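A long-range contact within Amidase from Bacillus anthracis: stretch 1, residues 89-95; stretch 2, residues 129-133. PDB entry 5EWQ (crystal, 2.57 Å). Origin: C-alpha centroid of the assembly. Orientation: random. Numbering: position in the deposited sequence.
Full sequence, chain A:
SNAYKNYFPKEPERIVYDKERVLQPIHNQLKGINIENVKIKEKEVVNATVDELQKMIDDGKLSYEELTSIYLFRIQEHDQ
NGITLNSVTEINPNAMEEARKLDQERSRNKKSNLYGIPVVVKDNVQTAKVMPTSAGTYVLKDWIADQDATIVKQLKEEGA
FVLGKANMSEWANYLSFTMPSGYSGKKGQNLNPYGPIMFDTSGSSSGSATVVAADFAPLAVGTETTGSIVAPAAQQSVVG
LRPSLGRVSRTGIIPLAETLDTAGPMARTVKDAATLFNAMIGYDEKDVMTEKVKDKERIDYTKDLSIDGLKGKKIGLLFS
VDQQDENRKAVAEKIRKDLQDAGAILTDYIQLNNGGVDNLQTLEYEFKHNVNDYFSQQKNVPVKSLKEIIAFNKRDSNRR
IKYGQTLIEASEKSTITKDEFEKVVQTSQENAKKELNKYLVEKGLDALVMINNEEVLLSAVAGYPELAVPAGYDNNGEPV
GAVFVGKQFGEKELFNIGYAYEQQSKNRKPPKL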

# COMPACT_ATOMS: atom_id res chain seq x y z
N THR A 89 -5.85 9.28 8.31
CA THR A 89 -7.24 9.72 8.25
C THR A 89 -7.98 9.38 9.54
O THR A 89 -8.73 10.19 10.07
CB THR A 89 -7.99 9.09 7.07
OG1 THR A 89 -7.81 7.67 7.08
CG2 THR A 89 -7.48 9.65 5.75
N GLU A 90 -7.76 8.16 10.04
CA GLU A 90 -8.49 7.69 11.20
C GLU A 90 -7.57 7.06 12.24
O GLU A 90 -6.52 6.51 11.91
CB GLU A 90 -9.56 6.69 10.78
CG GLU A 90 -10.86 6.82 11.55
CD GLU A 90 -11.64 8.06 11.16
OE1 GLU A 90 -12.31 8.65 12.03
OE2 GLU A 90 -11.58 8.45 9.97
N ILE A 91 -7.97 7.15 13.50
CA ILE A 91 -7.24 6.52 14.60
C ILE A 91 -8.20 5.71 15.46
O ILE A 91 -9.24 6.21 15.88
CB ILE A 91 -6.52 7.56 15.48
CG1 ILE A 91 -5.32 8.15 14.74
CG2 ILE A 91 -6.05 6.92 16.79
CD1 ILE A 91 -4.22 7.15 14.46
N ASN A 92 -7.86 4.45 15.70
CA ASN A 92 -8.65 3.59 16.57
C ASN A 92 -8.67 4.13 17.99
O ASN A 92 -7.63 4.22 18.64
CB ASN A 92 -8.10 2.16 16.55
CG ASN A 92 -9.05 1.14 17.16
OD1 ASN A 92 -9.91 1.48 17.97
ND2 ASN A 92 -8.90 -0.12 16.77
N PRO A 93 -9.86 4.51 18.49
CA PRO A 93 -9.99 4.99 19.87
C PRO A 93 -9.78 3.87 20.88
O PRO A 93 -9.50 4.14 22.05
CB PRO A 93 -11.43 5.51 19.92
CG PRO A 93 -12.15 4.73 18.87
CD PRO A 93 -11.15 4.52 17.77
N ASN A 94 -9.91 2.63 20.43
CA ASN A 94 -9.71 1.47 21.28
C ASN A 94 -8.35 0.83 21.07
O ASN A 94 -8.12 -0.31 21.46
CB ASN A 94 -10.81 0.43 21.04
CG ASN A 94 -12.20 0.99 21.26
OD1 ASN A 94 -12.41 1.86 22.10
ND2 ASN A 94 -13.17 0.49 20.49
N ALA A 95 -7.44 1.57 20.43
CA ALA A 95 -6.11 1.07 20.11
C ALA A 95 -5.34 0.67 21.37
O ALA A 95 -4.63 -0.34 21.38
CB ALA A 95 -5.33 2.10 19.32
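Stretch 2 (129-133) KVMPT

No hydrogen bond joins these two stretches, although stretch 1 presents a glutamate and two asparagines to its partner. The polar side chains serve as packing surfaces, and their hydrogen-bonding groups are largely engaged within stretch 1 or elsewhere in the structure. The contact therefore rests on shape, burying 311 Å² summed over both sides.

Stretch 1 begins as the end of a strand, residues 89-91, and leaves it through a type I turn from Asn92 to Ala95, closed by the backbone bond from Ala95 N to Asn92 O at 3.2 Å. Stretch 2 has no regular helix or strand; Met131 and Pro132 are extended, while Lys129, with positive phi, and Val130, at phi/psi of -116/-66, are not. The chains approach most closely, CA to CA, at Asn92 and Met131, 6.4 Å apart. Around that point the order runs in reverse: Pro132 meets Glu90, Met131 spans Glu90 to Asn92, and Val130 meets Asn92, Pro93 and Asn94. The directions are thus opposed, but without the backbone pairing of a sheet.

Val130 points toward the turn. Its CG1 lies 3.3 Å from Asn92 OD1 and 3.6 Å from Pro93 CD, the latter an apolar side-chain contact. The same OD1 accepts a hydrogen bond from Asn94 N at 2.7 Å, so an atom that braces the turn from within also lies against the valine methyl. Asn94 comes up more loosely, with ND2 4.2 Å from Val130 CG2.

Met131, present as selenomethionine, also points toward stretch 1 and reaches across to it. Its CG is 3.7 Å from Glu90 CG, and its SE reaches Asn92 at 3.7 Å from the backbone N and 3.8 Å from CB. Between them Ile91 offers little more than backbone, its C lying 4.3 Å from Met131 CG, because its side chain points away. This is the alternation of a strand: Glu90 faces the partner and Ile91 turns its back.

Glu90 points toward stretch 2 and places its CD 3.4 Å from Pro132 CD. Both carboxylate oxygens are hydrogen-bonded elsewhere in the structure, so this buried acid packs beside a proline ring with its oxygens satisfied. At the ends, Thr89, Ala95, Lys129 and Thr133 make no contact across the stretches. The rule to read here is economical: three consecutive residues, Val130 to Pro132, cover a strand end and its turn, while the buried polar side chains, Glu90 and Asn92, take their hydrogen bonds within stretch 1 or elsewhere in the structure.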

# COMPACT_ATOMS: atom_id res chain seq x y z
N LYS A 129 -17.67 -0.97 13.42
CA LYS A 129 -18.10 -0.21 14.59
C LYS A 129 -17.09 0.82 15.12
O LYS A 129 -17.40 1.57 16.04
CB LYS A 129 -18.46 -1.18 15.73
N VAL A 130 -15.89 0.86 14.54
CA VAL A 130 -14.83 1.70 15.08
C VAL A 130 -14.40 2.82 14.13
O VAL A 130 -14.60 4.00 14.43
CB VAL A 130 -13.59 0.85 15.43
CG1 VAL A 130 -12.48 1.74 15.95
CG2 VAL A 130 -13.95 -0.21 16.46
N MSE A 131 -13.82 2.45 13.00
CA MSE A 131 -13.27 3.44 12.08
C MSE A 131 -14.02 3.50 10.75
O MSE A 131 -14.24 2.47 10.11
CB MSE A 131 -11.79 3.16 11.83
CG MSE A 131 -10.90 3.39 13.04
SE MSE A 131 -9.28 2.31 12.97
CE MSE A 131 -10.10 0.54 13.12
N PRO A 132 -14.42 4.71 10.33
CA PRO A 132 -15.11 4.95 9.07
C PRO A 132 -14.31 4.54 7.84
O PRO A 132 -13.09 4.70 7.82
CB PRO A 132 -15.33 6.47 9.07
CG PRO A 132 -15.34 6.84 10.51
CD PRO A 132 -14.34 5.93 11.16
N THR A 133 -14.99 4.00 6.84
CA THR A 133 -14.37 3.66 5.57
C THR A 133 -14.89 4.61 4.50
O THR A 133 -16.08 4.64 4.21
CB THR A 133 -14.67 2.21 5.16
OG1 THR A 133 -14.41 1.34 6.27
CG2 THR A 133 -13.81 1.79 3.98